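Local structure of acyl-CoA dehydrogenase (2PG0) at residues A223-P226 and A227-L231; R274-G278 and K279-E283; Q285-Q288 and F289-E293. The protein probably catalyses the FAD-dependent dehydrogenation of acyl chains, introducing a double bond at the alpha-beta position, as a tetrameric member of the acyl-CoA dehydrogenase family. One frame throughout, in Å; residues are numbered along the deposited sequence.

Contact 1: residues A223-P226 and A227-L231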
loop_
_atom_site.group_PDB
_atom_site.type_symbol
_atom_site.label_atom_id
_atom_site.label_comp_id
_atom_site.label_asym_id
_atom_site.label_seq_id
_atom_site.Cartn_x
_atom_site.Cartn_y
_atom_site.Cartn_z
ATOM N N ALA A 223 -25.934 -41.565 6.403
ATOM C CA ALA A 223 -24.707 -42.326 6.217
ATOM C C ALA A 223 -24.508 -43.243 7.409
ATOM O O ALA A 223 -24.520 -42.790 8.553
ATOM C CB ALA A 223 -23.526 -41.391 6.053
ATOM N N LYS A 224 -24.344 -44.535 7.127
ATOM C CA LYS A 224 -24.211 -45.552 8.170
ATOM C C LYS A 224 -22.733 -45.822 8.438
ATOM O O LYS A 224 -22.087 -46.581 7.711
ATOM C CB LYS A 224 -24.940 -46.838 7.755
ATOM C CG LYS A 224 -25.375 -47.715 8.920
ATOM C CD LYS A 224 -25.960 -49.049 8.439
ATOM C CE LYS A 224 -26.438 -49.913 9.610
ATOM N NZ LYS A 224 -27.523 -49.254 10.407
ATOM N N VAL A 225 -22.204 -45.184 9.477
ATOM C CA VAL A 225 -20.779 -45.256 9.795
ATOM C C VAL A 225 -20.563 -46.056 11.080
ATOM O O VAL A 225 -21.141 -45.717 12.113
ATOM C CB VAL A 225 -20.157 -43.834 9.947
ATOM C CG1 VAL A 225 -18.655 -43.918 10.192
ATOM C CG2 VAL A 225 -20.443 -42.983 8.718
ATOM N N PRO A 226 -19.729 -47.120 11.024
ATOM C CA PRO A 226 -19.438 -47.901 12.232
ATOM C C PRO A 226 -18.953 -47.021 13.379
ATOM O O PRO A 226 -18.152 -46.109 13.161
ATOM C CB PRO A 226 -18.306 -48.837 11.783
ATOM C CG PRO A 226 -18.485 -48.975 10.325
ATOM C CD PRO A 226 -19.017 -47.650 9.846
ATOM N N ALA A 227 -19.441 -47.298 14.586
ATOM C CA ALA A 227 -19.027 -46.575 15.787
ATOM C C ALA A 227 -17.523 -46.712 16.051
ATOM O O ALA A 227 -16.916 -45.837 16.676
ATOM C CB ALA A 227 -19.822 -47.056 16.988
ATOM N N TYR A 228 -16.947 -47.816 15.572
ATOM C CA TYR A 228 -15.505 -48.066 15.591
ATOM C C TYR A 228 -14.703 -46.919 14.959
ATOM O O TYR A 228 -13.544 -46.699 15.315
ATOM C CB TYR A 228 -15.204 -49.377 14.843
ATOM C CG TYR A 228 -13.732 -49.663 14.613
ATOM C CD1 TYR A 228 -13.018 -50.480 15.492
ATOM C CD2 TYR A 228 -13.051 -49.124 13.510
ATOM C CE1 TYR A 228 -11.663 -50.749 15.285
ATOM C CE2 TYR A 228 -11.697 -49.380 13.302
ATOM C CZ TYR A 228 -11.013 -50.199 14.190
ATOM O OH TYR A 228 -9.676 -50.467 13.996
ATOM N N ASN A 229 -15.327 -46.209 14.018
ATOM C CA ASN A 229 -14.655 -45.165 13.237
ATOM C C ASN A 229 -14.542 -43.805 13.926
ATOM O O ASN A 229 -14.004 -42.860 13.342
ATOM C CB ASN A 229 -15.328 -44.996 11.873
ATOM C CG ASN A 229 -14.974 -46.104 10.901
ATOM O OD1 ASN A 229 -14.359 -47.099 11.271
ATOM N ND2 ASN A 229 -15.365 -45.932 9.647
ATOM N N LEU A 230 -15.068 -43.701 15.145
ATOM C CA LEU A 230 -14.874 -42.508 15.961
ATOM C C LEU A 230 -13.392 -42.310 16.243
ATOM O O LEU A 230 -12.705 -43.226 16.702
ATOM C CB LEU A 230 -15.662 -42.588 17.277
ATOM C CG LEU A 230 -15.471 -41.412 18.249
ATOM C CD1 LEU A 230 -16.077 -40.118 17.691
ATOM C CD2 LEU A 230 -16.047 -41.724 19.625
ATOM N N LEU A 231 -12.903 -41.113 15.943
ATOM C CA LEU A 231 -11.515 -40.765 16.196
ATOM C C LEU A 231 -11.429 -39.945 17.479
ATOM O O LEU A 231 -11.916 -38.809 17.534
ATOM C CB LEU A 231 -10.932 -39.995 15.002
ATOM C CG LEU A 231 -9.419 -39.854 14.837
ATOM C CD1 LEU A 231 -8.724 -41.213 14.746
ATOM C CD2 LEU A 231 -9.126 -39.023 13.593
#

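Contact 2: residues R274-G278 and K279-E283. With FAD (flavin-adenine dinucleotide), chain D.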
loop_
_atom_site.group_PDB
_atom_site.type_symbol
_atom_site.label_atom_id
_atom_site.label_comp_id
_atom_site.label_asym_id
_atom_site.label_seq_id
_atom_site.Cartn_x
_atom_site.Cartn_y
_atom_site.Cartn_z
ATOM N N ARG A 274 13.934 -10.133 -22.184
ATOM C CA ARG A 274 13.036 -9.324 -23.004
ATOM C C ARG A 274 13.673 -7.967 -23.302
ATOM O O ARG A 274 14.154 -7.291 -22.392
ATOM C CB ARG A 274 11.691 -9.132 -22.285
ATOM C CG ARG A 274 10.688 -8.243 -23.027
ATOM C CD ARG A 274 10.208 -8.902 -24.313
ATOM N NE ARG A 274 9.140 -8.143 -24.966
ATOM C CZ ARG A 274 8.599 -8.472 -26.139
ATOM N NH1 ARG A 274 9.028 -9.550 -26.790
ATOM N NH2 ARG A 274 7.624 -7.729 -26.657
ATOM N N THR A 275 13.680 -7.564 -24.569
ATOM C CA THR A 275 14.219 -6.249 -24.918
ATOM C C THR A 275 13.118 -5.264 -25.305
ATOM O O THR A 275 12.137 -5.641 -25.956
ATOM C CB THR A 275 15.295 -6.313 -26.036
ATOM O OG1 THR A 275 14.687 -6.720 -27.265
ATOM C CG2 THR A 275 16.401 -7.297 -25.677
ATOM N N ALA A 276 13.291 -4.010 -24.885
ATOM C CA ALA A 276 12.404 -2.904 -25.261
ATOM C C ALA A 276 13.213 -1.615 -25.213
ATOM O O ALA A 276 14.022 -1.429 -24.300
ATOM C CB ALA A 276 11.221 -2.821 -24.317
ATOM N N PHE A 277 13.000 -0.734 -26.195
ATOM C CA PHE A 277 13.707 0.558 -26.260
ATOM C C PHE A 277 15.235 0.416 -26.259
ATOM O O PHE A 277 15.947 1.253 -25.698
ATOM C CB PHE A 277 13.219 1.503 -25.145
ATOM C CG PHE A 277 11.726 1.619 -25.081
ATOM C CD1 PHE A 277 11.048 2.498 -25.926
ATOM C CD2 PHE A 277 10.988 0.825 -24.207
ATOM C CE1 PHE A 277 9.662 2.600 -25.886
ATOM C CE2 PHE A 277 9.595 0.916 -24.162
ATOM C CZ PHE A 277 8.933 1.806 -25.001
ATOM N N GLY A 278 15.720 -0.652 -26.895
ATOM C CA GLY A 278 17.156 -0.904 -27.044
ATOM C C GLY A 278 17.844 -1.406 -25.789
ATOM O O GLY A 278 19.076 -1.417 -25.720
ATOM N N LYS A 279 17.042 -1.805 -24.800
ATOM C CA LYS A 279 17.530 -2.281 -23.506
ATOM C C LYS A 279 16.826 -3.574 -23.129
ATOM O O LYS A 279 15.699 -3.820 -23.564
ATOM C CB LYS A 279 17.216 -1.263 -22.401
ATOM C CG LYS A 279 17.979 0.037 -22.457
ATOM C CD LYS A 279 17.798 0.819 -21.164
ATOM C CE LYS A 279 18.419 2.202 -21.287
ATOM N NZ LYS A 279 18.513 2.874 -19.960
ATOM N N ARG A 280 17.476 -4.384 -22.298
ATOM C CA ARG A 280 16.778 -5.449 -21.585
ATOM C C ARG A 280 15.817 -4.763 -20.611
ATOM O O ARG A 280 16.137 -3.706 -20.052
ATOM C CB ARG A 280 17.763 -6.361 -20.840
ATOM C CG ARG A 280 18.649 -7.209 -21.753
ATOM C CD ARG A 280 19.746 -7.952 -20.989
ATOM N NE ARG A 280 20.789 -7.061 -20.476
ATOM C CZ ARG A 280 21.016 -6.831 -19.186
ATOM N NH1 ARG A 280 20.279 -7.439 -18.263
ATOM N NH2 ARG A 280 21.982 -5.999 -18.816
ATOM N N VAL A 281 14.630 -5.336 -20.435
ATOM C CA VAL A 281 13.633 -4.746 -19.542
ATOM C C VAL A 281 14.191 -4.636 -18.108
ATOM O O VAL A 281 13.903 -3.675 -17.390
ATOM C CB VAL A 281 12.283 -5.508 -19.603
ATOM C CG1 VAL A 281 11.322 -5.025 -18.523
ATOM C CG2 VAL A 281 11.633 -5.330 -20.989
ATOM N N SER A 282 15.026 -5.600 -17.732
ATOM C CA SER A 282 15.691 -5.628 -16.424
ATOM C C SER A 282 16.666 -4.454 -16.200
ATOM O O SER A 282 17.176 -4.278 -15.096
ATOM C CB SER A 282 16.425 -6.959 -16.245
ATOM O OG SER A 282 17.422 -7.128 -17.242
ATOM N N GLU A 283 16.923 -3.662 -17.244
ATOM C CA GLU A 283 17.833 -2.518 -17.140
ATOM C C GLU A 283 17.130 -1.216 -16.737
ATOM O O GLU A 283 17.787 -0.241 -16.351
ATOM C CB GLU A 283 18.616 -2.326 -18.439
ATOM C CG GLU A 283 19.589 -3.457 -18.752
ATOM C CD GLU A 283 20.350 -3.209 -20.038
ATOM O OE1 GLU A 283 21.239 -2.332 -20.044
ATOM O OE2 GLU A 283 20.056 -3.881 -21.050
HETATM P PA FAD D . 6.373 -5.319 -23.410
HETATM O O1A FAD D . 7.382 -6.362 -23.837
HETATM O O2A FAD D . 6.385 -4.048 -24.222
HETATM O O5B FAD D . 6.612 -4.948 -21.860
HETATM C C5B FAD D . 6.553 -5.955 -20.872
HETATM C C4B FAD D . 6.739 -5.294 -19.517
HETATM O O4B FAD D . 7.949 -4.564 -19.551
HETATM C C3B FAD D . 5.622 -4.302 -19.216
HETATM O O3B FAD D . 4.933 -4.695 -18.061
HETATM C C2B FAD D . 6.306 -3.016 -18.839
HETATM O O2B FAD D . 6.116 -2.851 -17.455
HETATM C C1B FAD D . 7.785 -3.293 -18.964
HETATM N N9A FAD D . 8.475 -2.207 -19.686
HETATM C C8A FAD D . 8.713 -2.075 -21.033
HETATM N N7A FAD D . 9.389 -0.918 -21.238
HETATM C C5A FAD D . 9.585 -0.317 -20.039
HETATM C C6A FAD D . 10.207 0.866 -19.657
HETATM N N6A FAD D . 10.802 1.645 -20.558
HETATM N N1A FAD D . 10.238 1.210 -18.319
HETATM C C2A FAD D . 9.666 0.401 -17.358
HETATM N N3A FAD D . 9.054 -0.773 -17.740
HETATM C C4A FAD D . 9.016 -1.121 -19.056
HETATM N N1 FAD D . -2.318 -4.819 -29.495
HETATM C C2 FAD D . -2.806 -4.257 -30.666
HETATM O O2 FAD D . -2.053 -3.625 -31.409
HETATM N N3 FAD D . -4.136 -4.417 -31.009
HETATM C C4 FAD D . -4.986 -5.135 -30.183
HETATM O O4 FAD D . -6.164 -5.271 -30.502
HETATM C C4X FAD D . -4.502 -5.693 -28.993
HETATM N N5 FAD D . -5.343 -6.414 -28.156
HETATM C C5X FAD D . -4.849 -6.986 -27.000
HETATM C C6 FAD D . -5.707 -7.721 -26.183
HETATM C C7 FAD D . -5.239 -8.304 -25.012
HETATM C C7M FAD D . -6.210 -9.086 -24.170
HETATM C C8 FAD D . -3.892 -8.147 -24.658
HETATM C C8M FAD D . -3.311 -8.739 -23.416
HETATM C C9 FAD D . -3.037 -7.416 -25.476
HETATM C C9A FAD D . -3.503 -6.821 -26.649
HETATM N N10 FAD D . -2.653 -6.077 -27.472
HETATM C C10 FAD D . -3.152 -5.533 -28.650
HETATM C "C1'" FAD D . -1.214 -5.773 -27.092
HETATM C "C2'" FAD D . -0.993 -4.891 -25.852
HETATM O "O2'" FAD D . -1.215 -3.526 -26.142
HETATM C "C3'" FAD D . 0.442 -5.109 -25.360
HETATM O "O3'" FAD D . 0.480 -6.342 -24.668
HETATM C "C4'" FAD D . 0.996 -3.986 -24.472
HETATM O "O4'" FAD D . 1.120 -2.782 -25.204
HETATM C "C5'" FAD D . 2.372 -4.317 -23.891
HETATM O "O5'" FAD D . 3.238 -4.807 -24.894
HETATM P P FAD D . 3.979 -6.213 -24.670
HETATM O O1P FAD D . 2.964 -7.276 -24.341
HETATM O O2P FAD D . 4.805 -6.565 -25.888
HETATM O O3P FAD D . 4.900 -5.979 -23.362
#

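Contact 3: residues Q285-Q288 and F289-E293. With FAD (flavin-adenine dinucleotide), chain C.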
loop_
_atom_site.group_PDB
_atom_site.type_symbol
_atom_site.label_atom_id
_atom_site.label_comp_id
_atom_site.label_asym_id
_atom_site.label_seq_id
_atom_site.Cartn_x
_atom_site.Cartn_y
_atom_site.Cartn_z
ATOM N N GLN A 285 15.224 1.226 -14.322
ATOM C CA GLN A 285 15.361 1.351 -12.869
ATOM C C GLN A 285 14.098 0.926 -12.102
ATOM O O GLN A 285 14.197 0.271 -11.050
ATOM C CB GLN A 285 15.783 2.761 -12.471
ATOM C CG GLN A 285 16.300 2.816 -11.021
ATOM C CD GLN A 285 16.367 4.220 -10.460
ATOM O OE1 GLN A 285 15.473 5.050 -10.681
ATOM N NE2 GLN A 285 17.436 4.497 -9.711
ATOM N N THR A 286 12.919 1.281 -12.621
ATOM C CA THR A 286 11.664 0.852 -11.971
ATOM C C THR A 286 11.547 -0.672 -11.898
ATOM O O THR A 286 11.049 -1.204 -10.909
ATOM C CB THR A 286 10.390 1.419 -12.637
ATOM O OG1 THR A 286 10.336 1.018 -14.014
ATOM C CG2 THR A 286 10.343 2.940 -12.515
ATOM N N VAL A 287 12.020 -1.370 -12.928
ATOM C CA VAL A 287 11.997 -2.836 -12.929
ATOM C C VAL A 287 12.980 -3.380 -11.893
ATOM O O VAL A 287 12.650 -4.291 -11.134
ATOM C CB VAL A 287 12.306 -3.427 -14.325
ATOM C CG1 VAL A 287 12.406 -4.955 -14.263
ATOM C CG2 VAL A 287 11.239 -2.999 -15.338
ATOM N N GLN A 288 14.178 -2.801 -11.864
ATOM C CA GLN A 288 15.188 -3.146 -10.855
ATOM C C GLN A 288 14.682 -2.975 -9.428
ATOM O O GLN A 288 14.869 -3.858 -8.594
ATOM C CB GLN A 288 16.455 -2.322 -11.064
ATOM C CG GLN A 288 17.174 -2.642 -12.378
ATOM C CD GLN A 288 18.314 -1.687 -12.697
ATOM O OE1 GLN A 288 18.342 -0.541 -12.241
ATOM N NE2 GLN A 288 19.252 -2.154 -13.516
ATOM N N PHE A 289 14.036 -1.847 -9.151
ATOM C CA PHE A 289 13.533 -1.590 -7.801
ATOM C C PHE A 289 12.367 -2.527 -7.445
ATOM O O PHE A 289 12.294 -3.039 -6.319
ATOM C CB PHE A 289 13.120 -0.123 -7.645
ATOM C CG PHE A 289 14.256 0.806 -7.287
ATOM C CD1 PHE A 289 15.542 0.620 -7.806
ATOM C CD2 PHE A 289 14.027 1.900 -6.444
ATOM C CE1 PHE A 289 16.592 1.506 -7.481
ATOM C CE2 PHE A 289 15.056 2.790 -6.120
ATOM C CZ PHE A 289 16.347 2.591 -6.637
ATOM N N ARG A 290 11.466 -2.760 -8.401
ATOM C CA ARG A 290 10.345 -3.680 -8.177
ATOM C C ARG A 290 10.862 -5.064 -7.833
ATOM O O ARG A 290 10.368 -5.699 -6.898
ATOM C CB ARG A 290 9.408 -3.719 -9.386
ATOM C CG ARG A 290 8.606 -2.427 -9.514
ATOM C CD ARG A 290 7.952 -2.327 -10.874
ATOM N NE ARG A 290 6.734 -3.122 -10.967
ATOM C CZ ARG A 290 5.888 -3.063 -11.990
ATOM N NH1 ARG A 290 6.136 -2.253 -13.011
ATOM N NH2 ARG A 290 4.791 -3.813 -11.994
ATOM N N LEU A 291 11.878 -5.518 -8.566
ATOM C CA LEU A 291 12.489 -6.818 -8.274
ATOM C C LEU A 291 13.210 -6.828 -6.924
ATOM O O LEU A 291 13.124 -7.812 -6.184
ATOM C CB LEU A 291 13.416 -7.267 -9.402
ATOM C CG LEU A 291 12.721 -7.709 -10.697
ATOM C CD1 LEU A 291 13.753 -7.735 -11.818
ATOM C CD2 LEU A 291 12.063 -9.069 -10.539
ATOM N N ALA A 292 13.907 -5.735 -6.619
ATOM C CA ALA A 292 14.599 -5.581 -5.327
ATOM C C ALA A 292 13.600 -5.653 -4.173
ATOM O O ALA A 292 13.871 -6.294 -3.152
ATOM C CB ALA A 292 15.376 -4.279 -5.290
ATOM N N GLU A 293 12.440 -5.013 -4.346
ATOM C CA GLU A 293 11.393 -5.031 -3.323
ATOM C C GLU A 293 10.792 -6.424 -3.157
ATOM O O GLU A 293 10.593 -6.882 -2.030
ATOM C CB GLU A 293 10.308 -3.982 -3.608
ATOM C CG GLU A 293 10.792 -2.540 -3.432
ATOM C CD GLU A 293 9.686 -1.494 -3.603
ATOM O OE1 GLU A 293 8.483 -1.850 -3.567
ATOM O OE2 GLU A 293 10.034 -0.300 -3.760
HETATM P PA FAD C . 20.839 13.190 -2.133
HETATM O O1A FAD C . 20.993 14.536 -2.773
HETATM O O2A FAD C . 22.015 12.274 -2.363
HETATM O O5B FAD C . 19.476 12.500 -2.662
HETATM C C5B FAD C . 18.241 13.197 -2.587
HETATM C C4B FAD C . 17.124 12.228 -2.977
HETATM O O4B FAD C . 17.367 11.756 -4.293
HETATM C C3B FAD C . 17.114 11.005 -2.061
HETATM O O3B FAD C . 15.792 10.575 -1.820
HETATM C C2B FAD C . 17.816 9.946 -2.877
HETATM O O2B FAD C . 17.464 8.627 -2.505
HETATM C C1B FAD C . 17.377 10.336 -4.288
HETATM N N9A FAD C . 18.295 9.760 -5.288
HETATM C C8A FAD C . 19.610 10.092 -5.507
HETATM N N7A FAD C . 20.088 9.307 -6.497
HETATM C C5A FAD C . 19.099 8.481 -6.909
HETATM C C6A FAD C . 19.048 7.491 -7.883
HETATM N N6A FAD C . 20.162 7.131 -8.529
HETATM N N1A FAD C . 17.872 6.794 -8.076
HETATM C C2A FAD C . 16.748 7.074 -7.321
HETATM N N3A FAD C . 16.797 8.070 -6.361
HETATM C C4A FAD C . 17.961 8.756 -6.156
HETATM N N1 FAD C . 26.568 11.995 6.739
HETATM C C2 FAD C . 27.838 11.684 7.193
HETATM O O2 FAD C . 28.754 11.532 6.382
HETATM N N3 FAD C . 28.079 11.558 8.554
HETATM C C4 FAD C . 27.055 11.746 9.460
HETATM O O4 FAD C . 27.281 11.645 10.668
HETATM C C4X FAD C . 25.768 12.047 9.000
HETATM N N5 FAD C . 24.728 12.232 9.898
HETATM C C5X FAD C . 23.460 12.560 9.453
HETATM C C6 FAD C . 22.447 12.764 10.382
HETATM C C7 FAD C . 21.165 13.088 9.947
HETATM C C7M FAD C . 20.102 13.286 10.991
HETATM C C8 FAD C . 20.903 13.212 8.569
HETATM C C8M FAD C . 19.545 13.559 8.026
HETATM C C9 FAD C . 21.922 13.016 7.646
HETATM C C9A FAD C . 23.209 12.682 8.078
HETATM N N10 FAD C . 24.245 12.470 7.165
HETATM C C10 FAD C . 25.524 12.174 7.628
HETATM C "C1'" FAD C . 24.007 12.508 5.670
HETATM C "C2'" FAD C . 23.133 11.386 5.083
HETATM O "O2'" FAD C . 23.806 10.149 4.973
HETATM C "C3'" FAD C . 22.681 11.852 3.703
HETATM O "O3'" FAD C . 21.657 12.802 3.915
HETATM C "C4'" FAD C . 22.182 10.732 2.777
HETATM O "O4'" FAD C . 23.230 9.864 2.384
HETATM C "C5'" FAD C . 21.508 11.285 1.522
HETATM O "O5'" FAD C . 22.335 12.238 0.878
HETATM P P FAD C . 21.722 13.677 0.509
HETATM O O1P FAD C . 21.080 14.299 1.723
HETATM O O2P FAD C . 22.797 14.552 -0.072
HETATM O O3P FAD C . 20.545 13.381 -0.559
#

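Contact 1: residues A223-P226 and A227-L231
Just past the strand 223-226 the backbone of Pro226 turns into a single 3-10 turn, residues 227-229, closed by Asn229 N bonding to Pro226 O at 3.0 Å with an N-H...O angle of 159°. The donor sits well above the carbonyl plane, as is usual in so tight a turn. A second bond of the same kind, from Leu230 N to Ala227 O at 3.2 Å, carries the turn on, so that the chain passes from the antiparallel sheet of the middle domain to the short, weakly bonded strand 230-231 of the other sheet. Proline suits the hinge: its phi is held near the -53° found here, and it has no N-H to offer. The CB of Ala227 points away from the strand. The side chain of Asn229 folds back beside the ring of Pro226, the two pointing the same way, with Asn229 ND2 4.0 Å from Pro226 CD. That amide nitrogen finds its hydrogen bond outside the turn, at the carbonyl oxygen of Val191 in strand 187-193, and thereby pins the turn to the second sheet. Val225, a beta-branched residue at home in a strand, crosses Asn229 at about a right angle. With CG1 anti to the backbone N (chi1 -176°), its methyl reaches the stem of the asparagine, Val225 CG1 lying 3.9 Å from Asn229 CB.

Contact 2: residues R274-G278 and K279-E283
O1A of the FAD, a phosphate oxygen, is gripped by two nitrogens of one guanidinium: Arg274 NE donates to it at 2.7 Å, and Arg274 NH2 adds a weak bond at 3.1 Å. The oxygen lies at the edge of the guanidinium, near its plane, and arginine suits the place because its charge would probably offset that of the phosphate. The chain here is a beta hairpin, strand 275-276 against 279-280, closed by a type I' turn from Ala276 to Lys279. Phe277 and Gly278 fill the turn with positive phi, which glycine accepts readily. Ala276 and Lys279 form the hydrogen-bonded pair, with Ala276 N to Lys279 O at 2.8 Å and Lys279 N to Ala276 O at 3.1 Å; Val281 N to Arg274 O, also 2.8 Å, continues the ladder. The aliphatic part of Arg274 slants across Val281, Arg274 CG meeting Val281 CG2 at 3.7 Å, before the bend at chi2 (67°) takes the guanidinium on to the phosphate. Its NH1 is held by Pro132 O of the second subunit. Glu283 OE2 takes the backbone N-H of Arg280 and meets Arg280 NE through charge alone, while Arg280 NH1 bonds to Leu385 O of the third subunit. Two apolar side chains touch the nucleotide: Val281 CG1 rests 3.6 Å from O4B of the FAD ribose, and the phenylalanine ring turns an edge to the adenine, Phe277 CE2 standing 3.5 Å from N7A.

Contact 3: residues Q285-Q288 and F289-E293
Gln285 runs alongside the ring of Phe289, one helical turn ahead, and both side chains point the same way. CG of the glutamine lies 3.8 Å from Phe289 CE1, while its amide is turned 45° to the ring, with Gln285 NE2 3.8 Å from Phe289 CZ. Extension of the glutamine chain from CG anti to the backbone N (chi1 -164°) carries the amide outward to an adenine: Gln285 NE2 donates to N1A of an FAD at 2.9 Å, nearly straight at 162°. That cofactor rests largely on other subunits, so the bond crosses the tetramer. Glutamine fits because its amide has both a donor and an acceptor; OE1 takes a hydrogen bond from Thr286 OG1 of the fourth subunit, whose Gln285 accepts the reciprocal one from Thr286 here. With an alanine at this position, N1A would probably lose this donor, Thr286 OG1 of the fourth subunit its acceptor, and a gap would open beside CE1 and CZ of Phe289.

The opening turns of helix 285-313 bear the group. Phe289 N to Gln285 O, at 2.8 Å, begins the i to i+4 ladder, and Leu291 N to Val287 O, at 2.9 Å, continues it. Over the same step Val287 and Leu291 lie side by side, Val287 CG1 3.9 Å from Leu291 CD1. Arg290 lays its methylenes against a backbone oxygen, with CG 3.1 Å from Thr286 O, and sends its charged end to Glu339 and to Glu373 of the second subunit. Val287 and Leu291 face helix 237-273, Arg290 meets helix 319-343, and Phe289 packs on Thr377 of the third subunit and Thr286 of the fourth.

Overall arrangement
From the N terminus the chain first reaches contact 1, where one 3-10 turn links strand 223-226 to the short, weakly bonded strand 230-231 of another sheet. Helix 237-273 then leads to contact 2, a hairpin closed upon itself, and contact 3 follows at once as the start of helix 285-313. The three lie in series, none nested in or crossing another. Contact 1 stands across the chain's centre from the others, about 63 Å from contact 2 between centres, and it touches neither. Contacts 2 and 3, centres about 14 Å apart, pack together where Val281 O meets Val287 CG2 at 3.4 Å. Both touch the third subunit; contact 3 shares contact 2's FAD through Thr286 and Val287, while its Gln285 reaches a second FAD, consistent with cofactor sites built from several subunits.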